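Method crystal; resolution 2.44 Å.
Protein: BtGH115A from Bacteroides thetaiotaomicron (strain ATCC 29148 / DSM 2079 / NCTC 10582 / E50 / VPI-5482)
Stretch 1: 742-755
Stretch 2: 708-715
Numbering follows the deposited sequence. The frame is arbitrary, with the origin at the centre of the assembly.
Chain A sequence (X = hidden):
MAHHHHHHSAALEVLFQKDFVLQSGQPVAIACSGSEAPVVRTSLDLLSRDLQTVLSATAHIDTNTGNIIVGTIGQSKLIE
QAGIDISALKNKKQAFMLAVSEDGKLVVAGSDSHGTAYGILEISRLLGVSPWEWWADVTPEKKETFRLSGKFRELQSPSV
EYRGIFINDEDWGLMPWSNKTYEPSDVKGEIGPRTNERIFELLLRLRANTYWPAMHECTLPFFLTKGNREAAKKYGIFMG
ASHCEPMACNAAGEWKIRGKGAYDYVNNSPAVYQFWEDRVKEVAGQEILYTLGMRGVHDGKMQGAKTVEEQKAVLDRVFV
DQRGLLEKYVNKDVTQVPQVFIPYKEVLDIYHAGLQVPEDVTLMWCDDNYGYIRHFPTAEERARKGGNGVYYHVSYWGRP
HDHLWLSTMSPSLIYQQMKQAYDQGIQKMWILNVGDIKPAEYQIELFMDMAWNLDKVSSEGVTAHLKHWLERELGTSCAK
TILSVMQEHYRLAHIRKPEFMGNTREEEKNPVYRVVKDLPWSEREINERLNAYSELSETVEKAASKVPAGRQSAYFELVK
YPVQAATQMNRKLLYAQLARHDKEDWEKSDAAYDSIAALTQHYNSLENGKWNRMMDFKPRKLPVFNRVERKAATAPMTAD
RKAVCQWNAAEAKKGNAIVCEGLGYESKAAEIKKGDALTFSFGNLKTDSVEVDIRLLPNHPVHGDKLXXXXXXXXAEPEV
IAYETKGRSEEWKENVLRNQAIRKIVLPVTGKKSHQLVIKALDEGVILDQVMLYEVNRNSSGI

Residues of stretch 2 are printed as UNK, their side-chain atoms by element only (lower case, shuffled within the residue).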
# COMPACT_ATOMS: atom_id res chain seq x y z
N ILE A 742 -0.00 -4.81 23.77
CA ILE A 742 0.75 -5.35 24.88
C ILE A 742 -0.18 -5.45 26.08
O ILE A 742 -0.75 -4.44 26.50
CB ILE A 742 1.94 -4.46 25.29
CG1 ILE A 742 2.99 -4.35 24.17
CG2 ILE A 742 2.56 -4.95 26.62
CD1 ILE A 742 4.27 -3.58 24.57
N ARG A 743 -0.33 -6.67 26.63
CA ARG A 743 -1.10 -6.91 27.86
C ARG A 743 -0.28 -7.69 28.87
O ARG A 743 0.11 -8.84 28.64
CB ARG A 743 -2.45 -7.60 27.58
CG ARG A 743 -3.46 -6.72 26.88
CD ARG A 743 -4.07 -5.69 27.85
NE ARG A 743 -4.99 -4.77 27.15
CZ ARG A 743 -4.66 -3.58 26.63
NH1 ARG A 743 -3.42 -3.11 26.71
NH2 ARG A 743 -5.57 -2.86 25.99
N LYS A 744 -0.00 -7.02 29.99
CA LYS A 744 0.62 -7.64 31.14
C LYS A 744 -0.43 -8.05 32.16
O LYS A 744 -1.42 -7.33 32.40
CB LYS A 744 1.62 -6.69 31.77
CG LYS A 744 2.78 -6.37 30.84
CD LYS A 744 3.90 -5.62 31.55
CE LYS A 744 5.20 -5.71 30.76
NZ LYS A 744 5.10 -5.03 29.45
N ILE A 745 -0.23 -9.22 32.74
CA ILE A 745 -1.06 -9.68 33.85
C ILE A 745 -0.21 -10.36 34.92
O ILE A 745 0.76 -11.07 34.63
CB ILE A 745 -2.26 -10.55 33.37
CG1 ILE A 745 -3.29 -10.68 34.48
CG2 ILE A 745 -1.81 -11.91 32.88
CD1 ILE A 745 -4.69 -10.95 33.96
N VAL A 746 -0.56 -10.09 36.17
CA VAL A 746 0.04 -10.76 37.31
C VAL A 746 -0.96 -11.80 37.85
O VAL A 746 -2.16 -11.50 38.08
CB VAL A 746 0.55 -9.73 38.36
CG1 VAL A 746 0.70 -10.35 39.75
CG2 VAL A 746 1.87 -9.12 37.90
N LEU A 747 -0.46 -13.03 38.00
CA LEU A 747 -1.26 -14.14 38.53
C LEU A 747 -0.55 -14.85 39.68
O LEU A 747 0.69 -14.91 39.70
CB LEU A 747 -1.62 -15.15 37.43
CG LEU A 747 -2.32 -14.74 36.13
CD1 LEU A 747 -2.16 -15.88 35.09
CD2 LEU A 747 -3.77 -14.34 36.32
N PRO A 748 -1.33 -15.36 40.65
CA PRO A 748 -0.73 -16.19 41.70
C PRO A 748 -0.47 -17.60 41.20
O PRO A 748 -1.35 -18.18 40.57
CB PRO A 748 -1.81 -16.21 42.79
CG PRO A 748 -3.11 -15.98 42.07
CD PRO A 748 -2.78 -15.11 40.89
N VAL A 749 0.73 -18.13 41.44
CA VAL A 749 0.97 -19.59 41.31
C VAL A 749 0.34 -20.32 42.51
O VAL A 749 0.01 -19.68 43.52
CB VAL A 749 2.48 -19.97 41.19
CG1 VAL A 749 3.18 -19.11 40.15
CG2 VAL A 749 3.22 -19.91 42.54
N THR A 750 0.14 -21.63 42.41
CA THR A 750 -0.05 -22.42 43.62
C THR A 750 1.30 -22.87 44.17
O THR A 750 1.51 -22.88 45.39
CB THR A 750 -1.01 -23.62 43.42
OG1 THR A 750 -0.79 -24.21 42.14
CG2 THR A 750 -2.47 -23.17 43.53
N GLY A 751 2.24 -23.18 43.28
CA GLY A 751 3.55 -23.70 43.67
C GLY A 751 3.71 -25.17 43.29
O GLY A 751 4.53 -25.88 43.86
N LYS A 752 2.93 -25.57 42.28
CA LYS A 752 2.72 -26.95 41.82
C LYS A 752 3.92 -27.79 41.38
O LYS A 752 3.96 -28.98 41.72
CB LYS A 752 1.71 -26.98 40.67
CG LYS A 752 0.27 -27.26 41.04
CD LYS A 752 -0.35 -28.16 39.97
CE LYS A 752 -1.61 -27.57 39.34
NZ LYS A 752 -2.71 -27.28 40.30
N LYS A 753 4.86 -27.20 40.62
CA LYS A 753 5.97 -27.90 39.88
C LYS A 753 5.73 -28.07 38.35
O LYS A 753 6.69 -28.09 37.55
CB LYS A 753 6.39 -29.24 40.53
CG LYS A 753 7.83 -29.67 40.32
CD LYS A 753 8.24 -30.78 41.28
CE LYS A 753 9.76 -30.81 41.49
NZ LYS A 753 10.55 -30.41 40.28
N SER A 754 4.46 -28.21 37.96
CA SER A 754 4.03 -28.26 36.56
C SER A 754 2.83 -27.35 36.41
O SER A 754 1.83 -27.56 37.09
CB SER A 754 3.64 -29.69 36.16
OG SER A 754 2.89 -29.73 34.94
N HIS A 755 2.93 -26.36 35.52
CA HIS A 755 1.80 -25.44 35.22
C HIS A 755 1.46 -25.37 33.75
O HIS A 755 2.33 -25.55 32.89
CB HIS A 755 2.07 -24.00 35.69
CG HIS A 755 2.71 -23.90 37.03
ND1 HIS A 755 1.98 -23.88 38.20
CD2 HIS A 755 4.01 -23.83 37.38
CE1 HIS A 755 2.81 -23.80 39.22
NE2 HIS A 755 4.05 -23.75 38.75
N UNK A 708 -11.04 -9.52 22.42
CA UNK A 708 -10.53 -9.96 23.72
C UNK A 708 -10.12 -11.45 23.85
O UNK A 708 -10.42 -12.27 22.99
c UNK A 708 -12.86 -10.10 24.79
n UNK A 708 -17.00 -10.03 23.37
c UNK A 708 -16.14 -9.85 24.37
n UNK A 708 -14.97 -9.29 24.10
c UNK A 708 -13.90 -9.04 25.05
n UNK A 708 -16.47 -10.18 25.62
c UNK A 708 -11.48 -9.52 24.84
N UNK A 709 -9.40 -11.75 24.91
CA UNK A 709 -8.94 -13.10 25.20
C UNK A 709 -9.11 -13.43 26.68
O UNK A 709 -9.47 -12.56 27.46
c UNK A 709 -4.78 -11.99 27.06
c UNK A 709 -7.49 -13.35 24.72
c UNK A 709 -5.15 -10.37 25.30
c UNK A 709 -4.47 -10.76 26.46
c UNK A 709 -5.76 -12.82 26.50
c UNK A 709 -6.13 -11.21 24.74
c UNK A 709 -6.45 -12.43 25.34
N UNK A 710 -8.91 -14.69 27.06
CA UNK A 710 -8.93 -15.06 28.46
C UNK A 710 -7.61 -15.73 28.74
O UNK A 710 -7.11 -16.49 27.90
c UNK A 710 -11.43 -15.52 28.29
o UNK A 710 -9.81 -17.34 28.43
c UNK A 710 -10.09 -16.00 28.85
N UNK A 711 -7.05 -15.42 29.91
CA UNK A 711 -5.87 -16.10 30.45
C UNK A 711 -6.26 -16.97 31.65
O UNK A 711 -7.01 -16.53 32.53
c UNK A 711 -5.35 -13.68 30.81
c UNK A 711 -3.53 -15.25 30.11
c UNK A 711 -4.81 -15.09 30.91
N UNK A 712 -5.77 -18.20 31.68
CA UNK A 712 -6.02 -19.08 32.83
C UNK A 712 -4.81 -19.92 33.18
O UNK A 712 -4.37 -20.75 32.37
o UNK A 712 -7.54 -20.75 33.77
c UNK A 712 -7.27 -19.95 32.62
N UNK A 713 -4.27 -19.64 34.37
CA UNK A 713 -3.20 -20.43 34.97
C UNK A 713 -3.78 -21.58 35.80
O UNK A 713 -4.41 -21.37 36.85
c UNK A 713 -1.01 -19.98 37.96
c UNK A 713 0.20 -20.09 35.77
c UNK A 713 -2.29 -19.55 35.82
c UNK A 713 -1.12 -20.32 36.48
N UNK A 714 -3.56 -22.80 35.32
CA UNK A 714 -3.93 -24.05 36.00
C UNK A 714 -5.41 -24.15 36.28
O UNK A 714 -5.82 -24.35 37.43
c UNK A 714 -1.58 -24.25 36.95
o UNK A 714 -1.27 -24.64 35.80
c UNK A 714 -3.06 -24.23 37.27
o UNK A 714 -0.75 -23.87 37.81
N UNK A 715 -6.21 -23.99 35.23
CA UNK A 715 -7.67 -24.14 35.32
C UNK A 715 -8.46 -23.04 36.01
O UNK A 715 -9.70 -23.09 36.01

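Position 708 carries seven side-chain atoms: three carbons in a row, a nitrogen, then a carbon holding two more nitrogens. They touch nothing on stretch 1. That guanidinium tail is Arg 708. NE and NH2 are hydrogen-bonded elsewhere in the structure, so the strand begins with a residue committed to other partners.

Position 709 has one carbon followed by a closed ring of six carbons, with no oxygen on it, and the far ring carbon lies 3.9 Å from CB of Arg 743. This makes it Phe 709, and the far carbon is CZ. Its CA-to-CB bond points sideways, yet chi1 near 60° (p) brings the ring nearer to stretch 1. The arginine carbon sits at the ring edge, near its plane, so this is an edge contact with the aliphatic base of a side chain whose charged end leads away.

At position 710 a single carbon bears one oxygen and one carbon, and none of them reaches stretch 1, as the alternation of a strand would suggest. The branch at CB identifies Thr 710.

Position 711 shows three carbons, forked at the first, and points toward stretch 1, where one tip of the fork lies 4.2 Å from CD1 of Ile 745. This is Val 711. The tip is CG2, and the contact is an apolar one between two branched side chains that both point across the gap.

One carbon and one oxygen stand at position 712; the CA-to-CB bond points away and the side chain makes no contact with stretch 1. This is Ser 712.

Position 713 has four carbons forked at the second, and it loses more area to the other stretch than any neighbour. Its CB packs 3.7 Å from CD1 of Leu 747. One tip of the fork lies 3.2 Å from the backbone O of Pro 748 and 3.9 Å from CA of Val 749; the other is 4.3 Å from CB of His 755. Hence Leu 713, the first tip being CD2 and the second CD1. One leucine thus meets both the end of the strand and the chain that returns after the loop.

At position 714 two carbons end in two oxygens. One oxygen lies 2.8 Å from ND1 of His 755, and the carbon between the oxygens is 4.1 Å from CE of Lys 752. The short carboxylate is that of Asp 714. ND1 of His 755 donates a hydrogen bond to OD2 of Asp 714 with an N-H...acceptor angle of 161°, and OD2 lies at the edge of the imidazole, near its plane, where a ring nitrogen can donate well.

Position 715 has no side-chain atoms, does not touch stretch 1, and has a phi of 74°, a positive value that favours glycine: Gly 715.

The contact works by alternation and then by a polar finish. The strands run in broadly the same direction, at 29°, with axes 8.5 Å apart at closest approach, a gap filled by side chains from 709, 711 and 713 against 743, 745 and 747. Past the strand end, the directional bond from ND1 of His 755 to OD2 of Asp 714 fixes a polar pair beside apolar packing that is less particular about angle.

Stretch 2 708-715: RFTVSLDG
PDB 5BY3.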